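PDB 5URP: toxin 2A from Paenibacillus larvae, which is an ADP-ribosyltransferase toxin and virulence factor that probably transfers ADP-ribose from NAD+ to a host protein. Local coordinates for residues K34-K39 / L189-P194; S42-T47 / G177-I182; N118-G123 / R162-E167. All coordinates share one frame; numbering follows the deposited sequence.

Interaction 1: residues K34-K39 / L189-P194; sequences KKWGKK and LEMLLP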
loop_
_atom_site.group_PDB
_atom_site.type_symbol
_atom_site.label_atom_id
_atom_site.label_comp_id
_atom_site.label_asym_id
_atom_site.label_seq_id
_atom_site.Cartn_x
_atom_site.Cartn_y
_atom_site.Cartn_z
ATOM N N LYS A 34 -6.451 5.250 14.448
ATOM C CA LYS A 34 -5.795 4.321 15.352
ATOM C C LYS A 34 -6.818 3.503 16.149
ATOM O O LYS A 34 -6.659 2.287 16.317
ATOM C CB LYS A 34 -4.870 5.119 16.253
ATOM C CG LYS A 34 -3.641 4.432 16.750
ATOM C CD LYS A 34 -2.680 5.480 17.317
ATOM C CE LYS A 34 -2.065 5.050 18.641
ATOM N NZ LYS A 34 -1.052 3.965 18.494
ATOM N N LYS A 35 -7.889 4.142 16.627
ATOM C CA LYS A 35 -8.911 3.410 17.381
ATOM C C LYS A 35 -9.592 2.342 16.529
ATOM O O LYS A 35 -9.879 1.233 17.016
ATOM C CB LYS A 35 -9.954 4.389 17.929
ATOM C CG LYS A 35 -11.208 3.719 18.519
ATOM C CD LYS A 35 -12.072 4.707 19.321
ATOM C CE LYS A 35 -13.194 3.988 20.070
ATOM N NZ LYS A 35 -12.685 2.909 20.993
ATOM N N TRP A 36 -9.913 2.676 15.273
ATOM C CA TRP A 36 -10.566 1.735 14.368
ATOM C C TRP A 36 -9.641 0.582 14.040
ATOM O O TRP A 36 -10.043 -0.592 14.086
ATOM C CB TRP A 36 -10.989 2.453 13.091
ATOM C CG TRP A 36 -11.646 1.588 12.072
ATOM C CD1 TRP A 36 -12.996 1.400 11.906
ATOM C CD2 TRP A 36 -11.006 0.796 11.060
ATOM N NE1 TRP A 36 -13.230 0.548 10.855
ATOM C CE2 TRP A 36 -12.034 0.153 10.324
ATOM C CE3 TRP A 36 -9.673 0.559 10.709
ATOM C CZ2 TRP A 36 -11.765 -0.699 9.257
ATOM C CZ3 TRP A 36 -9.408 -0.296 9.655
ATOM C CH2 TRP A 36 -10.446 -0.903 8.933
ATOM N N GLY A 37 -8.386 0.898 13.715
ATOM C CA GLY A 37 -7.454 -0.145 13.327
ATOM C C GLY A 37 -7.175 -1.118 14.454
ATOM O O GLY A 37 -7.076 -2.328 14.233
ATOM N N LYS A 38 -7.060 -0.608 15.678
ATOM C CA LYS A 38 -6.791 -1.478 16.819
ATOM C C LYS A 38 -7.913 -2.487 17.053
ATOM O O LYS A 38 -7.652 -3.594 17.525
ATOM C CB LYS A 38 -6.570 -0.656 18.074
ATOM C CG LYS A 38 -5.242 0.050 18.108
ATOM C CD LYS A 38 -5.117 0.870 19.365
ATOM C CE LYS A 38 -3.810 1.630 19.424
ATOM N NZ LYS A 38 -3.814 2.643 20.514
ATOM N N LYS A 39 -9.159 -2.130 16.729
ATOM C CA LYS A 39 -10.257 -3.091 16.836
ATOM C C LYS A 39 -10.097 -4.220 15.831
ATOM O O LYS A 39 -10.376 -5.383 16.146
ATOM C CB LYS A 39 -11.592 -2.385 16.618
ATOM C CG LYS A 39 -12.001 -1.496 17.765
ATOM C CD LYS A 39 -13.317 -0.838 17.449
ATOM C CE LYS A 39 -13.630 0.276 18.419
ATOM N NZ LYS A 39 -15.118 0.366 18.599
ATOM N N LEU A 189 0.524 3.670 10.978
ATOM C CA LEU A 189 -0.880 3.238 10.851
ATOM C C LEU A 189 -1.071 2.357 9.611
ATOM O O LEU A 189 -1.995 2.547 8.818
ATOM C CB LEU A 189 -1.858 4.413 10.823
ATOM C CG LEU A 189 -1.787 5.439 11.956
ATOM C CD1 LEU A 189 -3.102 6.190 12.058
ATOM C CD2 LEU A 189 -1.364 4.853 13.283
ATOM N N GLU A 190 -0.183 1.393 9.460
ATOM C CA GLU A 190 -0.092 0.608 8.233
ATOM C C GLU A 190 -1.190 -0.456 8.140
ATOM O O GLU A 190 -1.422 -1.216 9.088
ATOM C CB GLU A 190 1.268 -0.069 8.126
ATOM C CG GLU A 190 1.406 -0.924 6.880
ATOM C CD GLU A 190 2.786 -1.510 6.643
ATOM O OE1 GLU A 190 3.789 -1.060 7.247
ATOM O OE2 GLU A 190 2.860 -2.446 5.820
ATOM N N MET A 191 -1.831 -0.495 6.981
ATOM C CA MET A 191 -2.700 -1.594 6.563
ATOM C C MET A 191 -1.918 -2.367 5.506
ATOM O O MET A 191 -1.548 -1.809 4.463
ATOM C CB MET A 191 -4.028 -1.091 5.994
ATOM C CG MET A 191 -4.909 -0.369 6.951
ATOM S SD MET A 191 -5.599 -1.425 8.237
ATOM C CE MET A 191 -6.526 -2.576 7.264
ATOM N N LEU A 192 -1.674 -3.647 5.761
ATOM C CA LEU A 192 -0.858 -4.462 4.880
ATOM C C LEU A 192 -1.779 -5.338 4.051
ATOM O O LEU A 192 -2.593 -6.072 4.615
ATOM C CB LEU A 192 0.104 -5.310 5.696
ATOM C CG LEU A 192 1.065 -6.216 4.939
ATOM C CD1 LEU A 192 1.892 -5.450 3.938
ATOM C CD2 LEU A 192 1.966 -6.977 5.904
ATOM N N LEU A 193 -1.658 -5.246 2.742
ATOM C CA LEU A 193 -2.498 -6.046 1.849
ATOM C C LEU A 193 -1.665 -7.178 1.258
ATOM O O LEU A 193 -0.439 -7.075 1.115
ATOM C CB LEU A 193 -3.081 -5.193 0.718
ATOM C CG LEU A 193 -4.296 -4.287 0.943
ATOM C CD1 LEU A 193 -4.256 -3.165 -0.091
ATOM C CD2 LEU A 193 -5.618 -4.950 0.794
ATOM N N PRO A 194 -2.316 -8.277 0.881
ATOM C CA PRO A 194 -1.606 -9.426 0.327
ATOM C C PRO A 194 -0.797 -9.079 -0.900
ATOM O O PRO A 194 -1.094 -8.119 -1.615
ATOM C CB PRO A 194 -2.749 -10.391 -0.052
ATOM C CG PRO A 194 -3.897 -9.989 0.796
ATOM C CD PRO A 194 -3.756 -8.526 1.063
#
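L189 and M191, met here by K34 and W36, flank E190, the probable last residue of the Q-x-E motif found in C3-like ADP-ribosyltransferases; helix 30-45 packs against the chain where this motif runs into strand 190-193. K34 and L189 form the first of the two pairs. Their side chains cross at about a right angle, with K34 CG 4.2 Å from L189 CD2, so it is the aliphatic base of the lysine that touches, before the chain bends away toward its ammonium. L189 points at the helix from a left-handed backbone conformation, and its CG lies opposite the carbonyl carbon (chi1 -53°), which sends a methyl toward K34. The second pair begins two residues further on. W36 extends the six-membered ring of its indole toward the strand, and M191 SD meets it at the edge, near the ring plane, 4.2 Å from W36 CZ3; this is an edge approach with no overlap of the ring face. M191 is curled, its three torsions all close to -60°, and the fold of the chain turns the sulfur toward the helix. The indole N-H points elsewhere, to a hydrogen bond between NE1 and D99 OD2, and the ring also meets F26. No hydrogen bond crosses between 34-39 and 189-194, and just 153 Å² is buried; Y178 also touches K34, L189 and M191. E190 turns its side chain away from the helix. Its OE2 is hydrogen-bonded to S150 OG, the first serine of S150-T151-S152, while M191 O receives T151 OG1. A glutamate at the end of Q-x-E, held by a serine of an S-T-S strand, is typical of the NAD-binding cleft in this toxin family, consistent with E190 being the catalytic glutamate.

Interaction 2: residues S42-T47 / G177-I182; sequences SKWKST and GYVDPI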
loop_
_atom_site.group_PDB
_atom_site.type_symbol
_atom_site.label_atom_id
_atom_site.label_comp_id
_atom_site.label_asym_id
_atom_site.label_seq_id
_atom_site.Cartn_x
_atom_site.Cartn_y
_atom_site.Cartn_z
ATOM N N SER A 42 -7.119 -6.288 17.177
ATOM C CA SER A 42 -7.445 -7.060 18.369
ATOM C C SER A 42 -8.050 -8.405 17.994
ATOM O O SER A 42 -7.783 -9.422 18.645
ATOM C CB SER A 42 -8.395 -6.259 19.255
ATOM O OG SER A 42 -8.728 -6.990 20.413
ATOM N N LYS A 43 -8.879 -8.434 16.961
ATOM C CA LYS A 43 -9.487 -9.705 16.580
ATOM C C LYS A 43 -8.483 -10.573 15.832
ATOM O O LYS A 43 -8.395 -11.781 16.068
ATOM C CB LYS A 43 -10.750 -9.440 15.752
ATOM C CG LYS A 43 -11.819 -8.702 16.542
ATOM C CD LYS A 43 -13.096 -8.472 15.745
ATOM C CE LYS A 43 -14.172 -7.823 16.608
ATOM N NZ LYS A 43 -15.452 -7.602 15.869
ATOM N N TRP A 44 -7.675 -9.956 14.979
ATOM C CA TRP A 44 -6.675 -10.683 14.211
ATOM C C TRP A 44 -5.640 -11.344 15.110
ATOM O O TRP A 44 -5.207 -12.476 14.848
ATOM C CB TRP A 44 -6.007 -9.698 13.262
ATOM C CG TRP A 44 -5.088 -10.245 12.246
ATOM C CD1 TRP A 44 -5.114 -11.502 11.680
ATOM C CD2 TRP A 44 -4.034 -9.540 11.609
ATOM N NE1 TRP A 44 -4.130 -11.595 10.739
ATOM C CE2 TRP A 44 -3.430 -10.415 10.689
ATOM C CE3 TRP A 44 -3.514 -8.239 11.738
ATOM C CZ2 TRP A 44 -2.372 -10.030 9.884
ATOM C CZ3 TRP A 44 -2.444 -7.859 10.951
ATOM C CH2 TRP A 44 -1.864 -8.758 10.040
ATOM N N LYS A 45 -5.225 -10.653 16.179
ATOM C CA LYS A 45 -4.055 -11.119 16.919
ATOM C C LYS A 45 -4.291 -12.473 17.576
ATOM O O LYS A 45 -3.347 -13.249 17.740
ATOM C CB LYS A 45 -3.611 -10.098 17.966
ATOM C CG LYS A 45 -4.358 -10.035 19.260
ATOM C CD LYS A 45 -3.527 -9.200 20.216
ATOM C CE LYS A 45 -3.913 -9.353 21.656
ATOM N NZ LYS A 45 -2.839 -8.788 22.511
ATOM N N SER A 46 -5.525 -12.782 17.976
ATOM C CA SER A 46 -5.739 -14.085 18.607
ATOM C C SER A 46 -5.668 -15.241 17.624
ATOM O O SER A 46 -5.711 -16.404 18.061
ATOM C CB SER A 46 -7.093 -14.143 19.308
ATOM O OG SER A 46 -8.083 -13.756 18.389
ATOM N N THR A 47 -5.626 -14.966 16.326
ATOM C CA THR A 47 -5.466 -16.016 15.326
ATOM C C THR A 47 -4.031 -16.186 14.875
ATOM O O THR A 47 -3.708 -17.220 14.285
ATOM C CB THR A 47 -6.328 -15.740 14.087
ATOM O OG1 THR A 47 -5.757 -14.699 13.303
ATOM C CG2 THR A 47 -7.802 -15.426 14.506
ATOM N N GLY A 177 -4.580 -6.222 6.826
ATOM C CA GLY A 177 -4.265 -6.363 8.229
ATOM C C GLY A 177 -3.706 -5.083 8.784
ATOM O O GLY A 177 -2.793 -4.509 8.183
ATOM N N TYR A 178 -4.210 -4.663 9.935
ATOM C CA TYR A 178 -3.710 -3.460 10.596
ATOM C C TYR A 178 -2.512 -3.886 11.429
ATOM O O TYR A 178 -2.682 -4.539 12.458
ATOM C CB TYR A 178 -4.788 -2.839 11.469
ATOM C CG TYR A 178 -4.338 -1.574 12.139
ATOM C CD1 TYR A 178 -4.100 -0.430 11.388
ATOM C CD2 TYR A 178 -4.149 -1.518 13.507
ATOM C CE1 TYR A 178 -3.685 0.769 11.999
ATOM C CE2 TYR A 178 -3.723 -0.319 14.135
ATOM C CZ TYR A 178 -3.506 0.806 13.363
ATOM O OH TYR A 178 -3.110 1.970 13.991
ATOM N N VAL A 179 -1.300 -3.515 10.995
ATOM C CA VAL A 179 -0.095 -4.042 11.616
ATOM C C VAL A 179 0.597 -3.049 12.552
ATOM O O VAL A 179 1.603 -3.421 13.151
ATOM C CB VAL A 179 0.910 -4.556 10.557
ATOM C CG1 VAL A 179 0.301 -5.701 9.705
ATOM C CG2 VAL A 179 1.414 -3.433 9.664
ATOM N N ASP A 180 0.071 -1.839 12.725
ATOM C CA ASP A 180 0.764 -0.839 13.544
ATOM C C ASP A 180 1.119 -1.325 14.945
ATOM O O ASP A 180 2.189 -0.944 15.451
ATOM C CB ASP A 180 -0.106 0.425 13.635
ATOM C CG ASP A 180 0.661 1.614 14.198
ATOM O OD1 ASP A 180 1.400 2.238 13.414
ATOM O OD2 ASP A 180 0.499 1.902 15.408
ATOM N N PRO A 181 0.291 -2.118 15.631
ATOM C CA PRO A 181 0.652 -2.512 16.998
ATOM C C PRO A 181 1.872 -3.412 17.089
ATOM O O PRO A 181 2.445 -3.519 18.186
ATOM C CB PRO A 181 -0.615 -3.213 17.505
ATOM C CG PRO A 181 -1.728 -2.623 16.674
ATOM C CD PRO A 181 -1.111 -2.464 15.310
ATOM N N ILE A 182 2.297 -4.052 15.992
ATOM C CA ILE A 182 3.525 -4.846 15.981
ATOM C C ILE A 182 4.521 -4.350 14.944
ATOM O O ILE A 182 5.568 -4.969 14.745
ATOM C CB ILE A 182 3.246 -6.354 15.794
ATOM C CG1 ILE A 182 2.526 -6.633 14.463
ATOM C CG2 ILE A 182 2.466 -6.903 16.990
ATOM C CD1 ILE A 182 2.440 -8.146 14.132
#
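W44, in the last turns of helix 30-45, reaches across to G177, Y178 and V179. K43 comes first: its backbone O accepts a hydrogen bond from S46 OG, with K43 O and S46 OG 3.1 Å apart and the donor tilted out of the carbonyl plane. W44 follows and makes the whole of the close contact. Its CG stands anti to the backbone N (chi1 -172°), which directs the indole toward strand 177-178. The six-membered ring lies over the backbone of G177: G177 CA sits 4.0 Å from the centroid of that W44 ring and 28° off its normal, a CH-pi contact. With no side chain on G177, the ring can lie directly against the main chain. The rim is used as well. V179 CG1 lies in the ring plane 3.7 Å from W44 CZ3, and Y178 O approaches the same edge. That carbonyl oxygen is buried with no hydrogen-bonding partner in the model, and the C-H edge of the indole may offset this only weakly. At the far end of the indole, W44 NE1 is hydrogen-bonded to A91 O. Further along the chain, T47 grips W44 O twice, through its N and through OG1; T47 OG1 lies 2.8 Å from W44 O, in the carbonyl plane on a lone pair. The tryptophan thus fills a junction between its own helix, I56 of helix 50-61, the loop of K94 and T95, and strand 177-178, which pairs with strand 190-193.

Interaction 3: residues N118-G123 / R162-E167; sequences NTLMNG and RPVLIE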
loop_
_atom_site.group_PDB
_atom_site.type_symbol
_atom_site.label_atom_id
_atom_site.label_comp_id
_atom_site.label_asym_id
_atom_site.label_seq_id
_atom_site.Cartn_x
_atom_site.Cartn_y
_atom_site.Cartn_z
ATOM N N ASN A 118 10.986 8.532 -12.514
ATOM C CA ASN A 118 11.963 9.606 -12.703
ATOM C C ASN A 118 11.670 10.455 -13.931
ATOM O O ASN A 118 12.493 11.292 -14.311
ATOM C CB ASN A 118 13.391 9.064 -12.806
ATOM C CG ASN A 118 13.725 8.089 -11.698
ATOM O OD1 ASN A 118 14.048 6.927 -11.952
ATOM N ND2 ASN A 118 13.650 8.557 -10.457
ATOM N N THR A 119 10.523 10.252 -14.573
ATOM C CA THR A 119 10.076 11.089 -15.674
ATOM C C THR A 119 8.923 11.999 -15.274
ATOM O O THR A 119 8.552 12.887 -16.046
ATOM C CB THR A 119 9.634 10.211 -16.853
ATOM O OG1 THR A 119 8.369 9.607 -16.543
ATOM C CG2 THR A 119 10.640 9.101 -17.110
ATOM N N LEU A 120 8.357 11.810 -14.086
ATOM C CA LEU A 120 7.117 12.486 -13.741
ATOM C C LEU A 120 7.348 13.950 -13.395
ATOM O O LEU A 120 6.514 14.806 -13.721
ATOM C CB LEU A 120 6.448 11.762 -12.573
ATOM C CG LEU A 120 5.031 12.163 -12.194
ATOM C CD1 LEU A 120 4.102 12.212 -13.401
ATOM C CD2 LEU A 120 4.516 11.164 -11.170
ATOM N N MET A 121 8.474 14.258 -12.760
ATOM C CA MET A 121 8.675 15.548 -12.127
ATOM C C MET A 121 9.655 16.383 -12.930
ATOM O O MET A 121 10.650 15.869 -13.452
ATOM C CB MET A 121 9.198 15.387 -10.694
ATOM C CG MET A 121 8.262 14.640 -9.752
ATOM S SD MET A 121 6.632 15.402 -9.616
ATOM C CE MET A 121 7.057 16.960 -8.842
ATOM N N ASN A 122 9.339 17.667 -13.041
ATOM C CA ASN A 122 10.272 18.694 -13.475
ATOM C C ASN A 122 10.347 19.645 -12.282
ATOM O O ASN A 122 9.515 20.542 -12.123
ATOM C CB ASN A 122 9.798 19.356 -14.786
ATOM C CG ASN A 122 9.778 18.377 -15.964
ATOM O OD1 ASN A 122 8.898 18.446 -16.820
ATOM N ND2 ASN A 122 10.739 17.453 -15.996
ATOM N N GLY A 123 11.302 19.381 -11.395
ATOM C CA GLY A 123 11.386 20.130 -10.151
ATOM C C GLY A 123 10.185 19.839 -9.273
ATOM O O GLY A 123 9.828 18.680 -9.027
ATOM N N ARG A 162 6.519 12.588 -1.741
ATOM C CA ARG A 162 6.554 11.576 -2.771
ATOM C C ARG A 162 5.780 12.039 -4.006
ATOM O O ARG A 162 4.800 12.779 -3.890
ATOM C CB ARG A 162 5.983 10.268 -2.211
ATOM C CG ARG A 162 6.885 9.757 -1.096
ATOM C CD ARG A 162 6.504 8.405 -0.556
ATOM N NE ARG A 162 7.350 8.074 0.592
ATOM C CZ ARG A 162 7.094 7.103 1.460
ATOM N NH1 ARG A 162 7.918 6.881 2.475
ATOM N NH2 ARG A 162 6.027 6.347 1.313
ATOM N N PRO A 163 6.195 11.644 -5.214
ATOM C CA PRO A 163 5.561 12.223 -6.415
ATOM C C PRO A 163 4.213 11.642 -6.782
ATOM O O PRO A 163 3.487 12.293 -7.545
ATOM C CB PRO A 163 6.577 11.945 -7.530
ATOM C CG PRO A 163 7.411 10.857 -7.055
ATOM C CD PRO A 163 7.426 10.912 -5.547
ATOM N N VAL A 164 3.884 10.453 -6.294
ATOM C CA VAL A 164 2.604 9.801 -6.559
ATOM C C VAL A 164 1.900 9.525 -5.234
ATOM O O VAL A 164 2.510 8.998 -4.293
ATOM C CB VAL A 164 2.779 8.490 -7.343
ATOM C CG1 VAL A 164 1.427 7.829 -7.535
ATOM C CG2 VAL A 164 3.499 8.743 -8.677
ATOM N N LEU A 165 0.608 9.857 -5.174
ATOM C CA LEU A 165 -0.251 9.550 -4.036
ATOM C C LEU A 165 -1.358 8.640 -4.536
ATOM O O LEU A 165 -2.126 9.048 -5.399
ATOM C CB LEU A 165 -0.876 10.808 -3.438
ATOM C CG LEU A 165 -1.840 10.614 -2.264
ATOM C CD1 LEU A 165 -1.152 9.952 -1.081
ATOM C CD2 LEU A 165 -2.463 11.946 -1.859
ATOM N N ILE A 166 -1.458 7.456 -3.963
ATOM C CA ILE A 166 -2.535 6.525 -4.300
ATOM C C ILE A 166 -3.550 6.587 -3.180
ATOM O O ILE A 166 -3.188 6.462 -1.998
ATOM C CB ILE A 166 -2.029 5.084 -4.453
ATOM C CG1 ILE A 166 -0.858 4.970 -5.426
ATOM C CG2 ILE A 166 -3.212 4.180 -4.878
ATOM C CD1 ILE A 166 -0.231 3.552 -5.446
ATOM N N GLU A 167 -4.812 6.785 -3.543
ATOM C CA GLU A 167 -5.949 6.670 -2.636
ATOM C C GLU A 167 -6.685 5.393 -3.049
ATOM O O GLU A 167 -7.227 5.323 -4.154
ATOM C CB GLU A 167 -6.853 7.895 -2.727
ATOM C CG GLU A 167 -8.095 7.838 -1.878
ATOM C CD GLU A 167 -8.846 9.171 -1.820
ATOM O OE1 GLU A 167 -8.196 10.243 -1.777
ATOM O OE2 GLU A 167 -10.085 9.139 -1.782
#
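Apolar contacts join L120 and M121 to P163 and V164. The tightest is methyl against methyl: L120 CD2 comes within 3.6 Å of V164 CG2, the two side chains crossing at about a right angle. With chi1 at -170°, CG of L120 lies opposite the backbone N, which directs CD2 toward V164. The same methyl also lies beside P163, with L120 CD2 4.3 Å from P163 CB and 3.9 Å from P163 O. M121 meets P163 too, again at about a right angle. It does not use its terminal methyl: M121 CG lies 3.9 Å from P163 CB and M121 SD 4.0 Å from that same carbon, the bend at chi2 (-58°) bringing the sulfur back over P163 CB, across the pyrrolidine ring. P163 CB is therefore touched by two consecutive atoms of one methionine.

Strand 164-170 belongs to the five-stranded mixed sheet of the ADP-ribosyltransferase core, antiparallel to 101-107 and parallel to 214-221. The short hairpin of strands 121-122 and 125-126, which leads into helix 128-138, covers the beginning of that strand. L120 is buried deeper than M121, since it also touches I134 of the helix and L215 of strand 214-221.

Hydrogen bonds stay within each side, and none spans the two segments. The backbone of L120 pairs with N127 and T119 OG1 bonds to F116 O, which tie up the hairpin side. On the sheet side, P163 pairs with L215 and V164 with T107 through their main chains.

How the interactions relate
Interactions 1 and 2, their centres 8 Å apart, share helix 30-45 and a three-stranded antiparallel sheet in which 177-178 neighbours 190-193. They are linked by probable hydrogen bonds from L192 N to G177 O and from L189 N to D180 OD1. Interaction 3 joins the hairpin of 121-122 to the five-stranded sheet on the opposite side of the chain's centre, about 25 Å from interaction 1 and 32 Å from interaction 2, centre to centre. The closures are concentric along the chain: 118-123 with 162-167 is innermost, then interaction 2, then interaction 1. One N-terminal helix thus packs on the sheet that carries the probable catalytic motif, while a hairpin covers the start of one strand of the other.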